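Local coordinates for ribose 5-phosphate isomerase, putative (Trypanosoma brucei brucei, PDB 6FXS), which probably catalyses the interconversion of ribose 5-phosphate and ribulose 5-phosphate, at residues F111-Y114 against T115-A119; P137-L140 against R141-I144. All coordinates share one frame; numbering follows the deposited sequence.

Contact 1 of 2, residues F111-Y114 against T115-A119; sequences FDHY and TAVMA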
loop_
_atom_site.group_PDB
_atom_site.type_symbol
_atom_site.label_atom_id
_atom_site.label_comp_id
_atom_site.label_asym_id
_atom_site.label_seq_id
_atom_site.Cartn_x
_atom_site.Cartn_y
_atom_site.Cartn_z
ATOM N N PHE B 111 -5.919 -4.623 2.217
ATOM C CA PHE B 111 -4.520 -4.604 1.924
ATOM C C PHE B 111 -3.647 -4.072 3.000
ATOM O O PHE B 111 -2.451 -3.998 2.821
ATOM C CB PHE B 111 -4.307 -3.849 0.579
ATOM C CG PHE B 111 -4.708 -2.410 0.607
ATOM C CD1 PHE B 111 -3.821 -1.453 1.146
ATOM C CD2 PHE B 111 -5.998 -2.012 0.225
ATOM C CE1 PHE B 111 -4.185 -0.086 1.164
ATOM C CE2 PHE B 111 -6.351 -0.649 0.250
ATOM C CZ PHE B 111 -5.455 0.295 0.713
ATOM N N ASP B 112 -4.201 -3.800 4.161
ATOM C CA ASP B 112 -3.421 -3.313 5.282
ATOM C C ASP B 112 -4.248 -3.390 6.563
ATOM O O ASP B 112 -5.421 -3.795 6.519
ATOM C CB ASP B 112 -2.841 -1.862 5.023
ATOM C CG ASP B 112 -3.891 -0.747 5.215
ATOM O OD1 ASP B 112 -5.104 -1.024 5.020
ATOM O OD2 ASP B 112 -3.474 0.443 5.510
ATOM N N HIS B 113 -3.662 -2.995 7.682
ATOM C CA HIS B 113 -4.382 -3.008 8.965
ATOM C C HIS B 113 -5.637 -2.153 8.960
ATOM O O HIS B 113 -6.705 -2.590 9.371
ATOM C CB HIS B 113 -3.416 -2.635 10.065
ATOM C CG HIS B 113 -3.981 -2.678 11.452
ATOM N ND1 HIS B 113 -4.421 -1.548 12.105
ATOM C CD2 HIS B 113 -4.168 -3.719 12.317
ATOM C CE1 HIS B 113 -4.793 -1.881 13.342
ATOM N NE2 HIS B 113 -4.677 -3.200 13.483
ATOM N N TYR B 114 -5.515 -0.933 8.411
ATOM C CA TYR B 114 -6.565 0.044 8.426
ATOM C C TYR B 114 -7.742 -0.489 7.699
ATOM O O TYR B 114 -8.864 -0.427 8.248
ATOM C CB TYR B 114 -6.112 1.428 7.890
ATOM C CG TYR B 114 -7.244 2.414 7.903
ATOM C CD1 TYR B 114 -7.546 3.203 9.036
ATOM C CD2 TYR B 114 -7.993 2.614 6.735
ATOM C CE1 TYR B 114 -8.648 4.129 9.005
ATOM C CE2 TYR B 114 -9.015 3.507 6.700
ATOM C CZ TYR B 114 -9.331 4.270 7.832
ATOM O OH TYR B 114 -10.387 5.151 7.672
ATOM N N THR B 115 -7.538 -1.002 6.480
ATOM C CA THR B 115 -8.663 -1.431 5.711
ATOM C C THR B 115 -9.322 -2.664 6.361
ATOM O O THR B 115 -10.563 -2.813 6.367
ATOM C CB THR B 115 -8.309 -1.727 4.236
ATOM O OG1 THR B 115 -7.139 -2.569 4.152
ATOM C CG2 THR B 115 -8.102 -0.420 3.522
ATOM N N ALA B 116 -8.503 -3.519 6.952
ATOM C CA ALA B 116 -9.051 -4.650 7.665
ATOM C C ALA B 116 -9.933 -4.276 8.850
ATOM O O ALA B 116 -10.989 -4.845 9.018
ATOM C CB ALA B 116 -7.919 -5.573 8.147
ATOM N N VAL B 117 -9.514 -3.278 9.637
ATOM C CA VAL B 117 -10.315 -2.691 10.727
ATOM C C VAL B 117 -11.625 -2.117 10.203
ATOM O O VAL B 117 -12.716 -2.438 10.720
ATOM C CB VAL B 117 -9.515 -1.634 11.524
ATOM C CG1 VAL B 117 -10.361 -0.937 12.553
ATOM C CG2 VAL B 117 -8.362 -2.267 12.294
ATOM N N MET B 118 -11.517 -1.239 9.211
ATOM C CA MET B 118 -12.694 -0.510 8.771
ATOM C C MET B 118 -13.721 -1.417 8.040
ATOM O O MET B 118 -14.915 -1.164 8.126
ATOM C CB MET B 118 -12.335 0.677 7.908
ATOM C CG MET B 118 -11.436 1.752 8.644
ATOM S SD MET B 118 -11.978 2.160 10.346
ATOM C CE MET B 118 -13.364 3.120 9.805
ATOM N N ALA B 119 -13.232 -2.443 7.336
ATOM C CA ALA B 119 -14.142 -3.388 6.666
ATOM C C ALA B 119 -15.078 -3.995 7.710
ATOM O O ALA B 119 -16.258 -4.247 7.452
ATOM C CB ALA B 119 -13.370 -4.513 6.024
#

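Contact 2 of 2, residues P137-L140 against R141-I144; sequences PAVL and REII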
loop_
_atom_site.group_PDB
_atom_site.type_symbol
_atom_site.label_atom_id
_atom_site.label_comp_id
_atom_site.label_asym_id
_atom_site.label_seq_id
_atom_site.Cartn_x
_atom_site.Cartn_y
_atom_site.Cartn_z
ATOM N N PRO B 137 3.535 -11.729 2.989
ATOM C CA PRO B 137 2.933 -12.687 3.982
ATOM C C PRO B 137 2.642 -12.163 5.372
ATOM O O PRO B 137 1.637 -12.555 5.953
ATOM C CB PRO B 137 3.968 -13.895 4.042
ATOM C CG PRO B 137 5.094 -13.466 3.158
ATOM C CD PRO B 137 4.626 -12.348 2.226
ATOM N N ALA B 138 3.509 -11.314 5.912
ATOM C CA ALA B 138 3.252 -10.767 7.209
ATOM C C ALA B 138 2.033 -9.803 7.213
ATOM O O ALA B 138 1.332 -9.716 8.234
ATOM C CB ALA B 138 4.478 -10.130 7.820
ATOM N N VAL B 139 1.736 -9.190 6.067
ATOM C CA VAL B 139 0.626 -8.270 6.016
ATOM C C VAL B 139 -0.618 -9.060 5.782
ATOM O O VAL B 139 -1.689 -8.771 6.335
ATOM C CB VAL B 139 0.860 -7.132 4.998
ATOM C CG1 VAL B 139 -0.357 -6.224 4.951
ATOM C CG2 VAL B 139 2.038 -6.338 5.400
ATOM N N LEU B 140 -0.518 -10.125 5.011
ATOM C CA LEU B 140 -1.669 -10.969 4.898
ATOM C C LEU B 140 -2.110 -11.543 6.244
ATOM O O LEU B 140 -3.300 -11.631 6.558
ATOM C CB LEU B 140 -1.332 -12.098 3.932
ATOM C CG LEU B 140 -1.187 -11.824 2.421
ATOM C CD1 LEU B 140 -0.716 -13.081 1.668
ATOM C CD2 LEU B 140 -2.511 -11.372 1.907
ATOM N N ARG B 141 -1.128 -11.987 7.008
ATOM C CA ARG B 141 -1.363 -12.477 8.352
ATOM C C ARG B 141 -1.995 -11.397 9.221
ATOM O O ARG B 141 -2.974 -11.654 9.961
ATOM C CB ARG B 141 -0.036 -12.943 8.981
ATOM C CG ARG B 141 -0.139 -13.244 10.489
ATOM C CD ARG B 141 1.185 -13.864 10.934
ATOM N NE ARG B 141 1.144 -14.251 12.311
ATOM C CZ ARG B 141 1.233 -13.431 13.343
ATOM N NH1 ARG B 141 1.306 -12.120 13.202
ATOM N NH2 ARG B 141 1.201 -13.932 14.543
ATOM N N GLU B 142 -1.408 -10.189 9.184
ATOM C CA GLU B 142 -2.005 -9.073 9.980
ATOM C C GLU B 142 -3.446 -8.839 9.626
ATOM O O GLU B 142 -4.309 -8.645 10.511
ATOM C CB GLU B 142 -1.172 -7.771 9.804
ATOM C CG GLU B 142 -1.610 -6.576 10.617
ATOM C CD GLU B 142 -0.855 -5.346 10.173
ATOM O OE1 GLU B 142 -0.732 -4.980 8.984
ATOM O OE2 GLU B 142 -0.294 -4.777 11.001
ATOM N N ILE B 143 -3.725 -8.796 8.340
ATOM C CA ILE B 143 -5.064 -8.511 7.862
ATOM C C ILE B 143 -6.044 -9.607 8.379
ATOM O O ILE B 143 -7.124 -9.297 8.863
ATOM C CB ILE B 143 -5.142 -8.457 6.287
ATOM C CG1 ILE B 143 -4.425 -7.190 5.696
ATOM C CG2 ILE B 143 -6.589 -8.555 5.794
ATOM C CD1 ILE B 143 -3.978 -7.357 4.232
ATOM N N ILE B 144 -5.681 -10.876 8.210
ATOM C CA ILE B 144 -6.552 -11.989 8.599
ATOM C C ILE B 144 -6.855 -11.967 10.104
ATOM O O ILE B 144 -8.023 -12.003 10.545
ATOM C CB ILE B 144 -5.951 -13.336 8.106
ATOM C CG1 ILE B 144 -6.201 -13.466 6.613
ATOM C CG2 ILE B 144 -6.558 -14.518 8.872
ATOM C CD1 ILE B 144 -5.251 -14.415 5.924
HETATM O O HOH W 1 2.014 -10.354 10.733
#

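Contact 1 of 2, residues F111-Y114 against T115-A119
Asp112 OD1 takes two hydrogen bonds from Thr115. The hydroxyl OG1 donates from 2.7 Å to Asp112 OD1, nearly in line with its C-O bond, and the backbone Thr115 N, 2.8 Å from the same Asp112 OD1, comes in from above the carboxylate plane. Thr115 OG1 in turn accepts from Phe111 N at 3.1 Å, so one hydroxyl ties the residue before the cap to the first turn. Its torsion (chi1 49°) folds OG1 back between the threonine's own N and carbonyl carbon, facing both partners. Backbone bonds from Ala116, Val117 and Met118 to Asp112, His113 and Tyr114 carry the helix on. Of the apolar contacts, Thr115 CG2 meets Phe111 CE2 at 3.7 Å. Two CH-pi contacts follow one residue apart: Val117 CG2 lies over a face of the His113 imidazole, and Met118 CG sits 3.6 Å from the centroid of the Tyr114 ring, over its face. Met118 SD stands obliquely to that ring, a Met-aromatic contact. His113 ND1 is hydrogen-bonded to an acidic side chain of a neighbouring chain. The arrangement is an Asp N-cap followed by i to i+4 side-chain packing over the first turns of helix 113-121, within the beta-alpha-beta unit of strands 107-109 and 127-131.

Contact 2 of 2, residues P137-L140 against R141-I144
Val139 and Ile143, one helical turn apart, meet through their methyl ends: Val139 CG1 lies 3.9 Å from Ile143 CD1. The valine places CG1 anti to its backbone nitrogen (chi1 178°), while Ile143 turns CG1 back beside its own nitrogen, which brings that branch along the preceding turn, with Ile143 CG1 3.2 Å from Val139 O. Ile144 repeats the pose one residue on, its CG1 3.4 Å from Leu140 O.

Beneath these side chains run four consecutive i to i+4 backbone bonds, from Arg141, Glu142, Ile143 and Ile144 to Pro137, Ala138, Val139 and Leu140. Ala138 O has a second donor besides Glu142 N: a water 2.7 Å from Ala138 O. The same water accepts from Arg141 NH1 at 3.1 Å, lying in the guanidinium plane at its edge, and so bridges the arginine to the first turn. The arginine chain is extended from CG to NE, carrying the guanidinium away from the helix, where NH2 forms a salt bridge to Glu46; that partner and the water together help fix its orientation.

Farther out, the two sides of the helix have different neighbours. Leu140, Ile143 and Ile144 pack on Leu130 of strand 127-131, Ile143 also reaching Val128, and Ile144 additionally meets Ile40 and Val44 of helix 37-46. Pro137 and Ala138 pack on Arg133, and Val139 on Thr134, of a second subunit; Ala138 and Val139 also meet an aromatic side chain of another chain. This is the first two turns of a helix flanking the parallel sheet of an alpha/beta fold, with one side on strand 127-131 and its N-terminal turn at a subunit interface.

In the fold
Contacts 1 and 2 lie in series along the chain, their centres about 11 Å apart, on helices 113-121 and 137-149 with strand 127-131 between them in sequence. They touch directly where the loop leading into helix 113-121 meets the side of helix 137-149: Ile143 CD1 packs 3.5 Å from Phe111 C, and Val139 CG1 is 3.7 Å from Phe111 O. The methyl ends paired within contact 2 therefore also rest against the backbone leading into the aspartate cap of contact 1. Beside them Glu142 OE1 comes to 3.7 Å from His113 CB, a packing contact. Both contacts also reach other chains of the tetrameric assembly, joining intrachain helix packing to subunit interfaces.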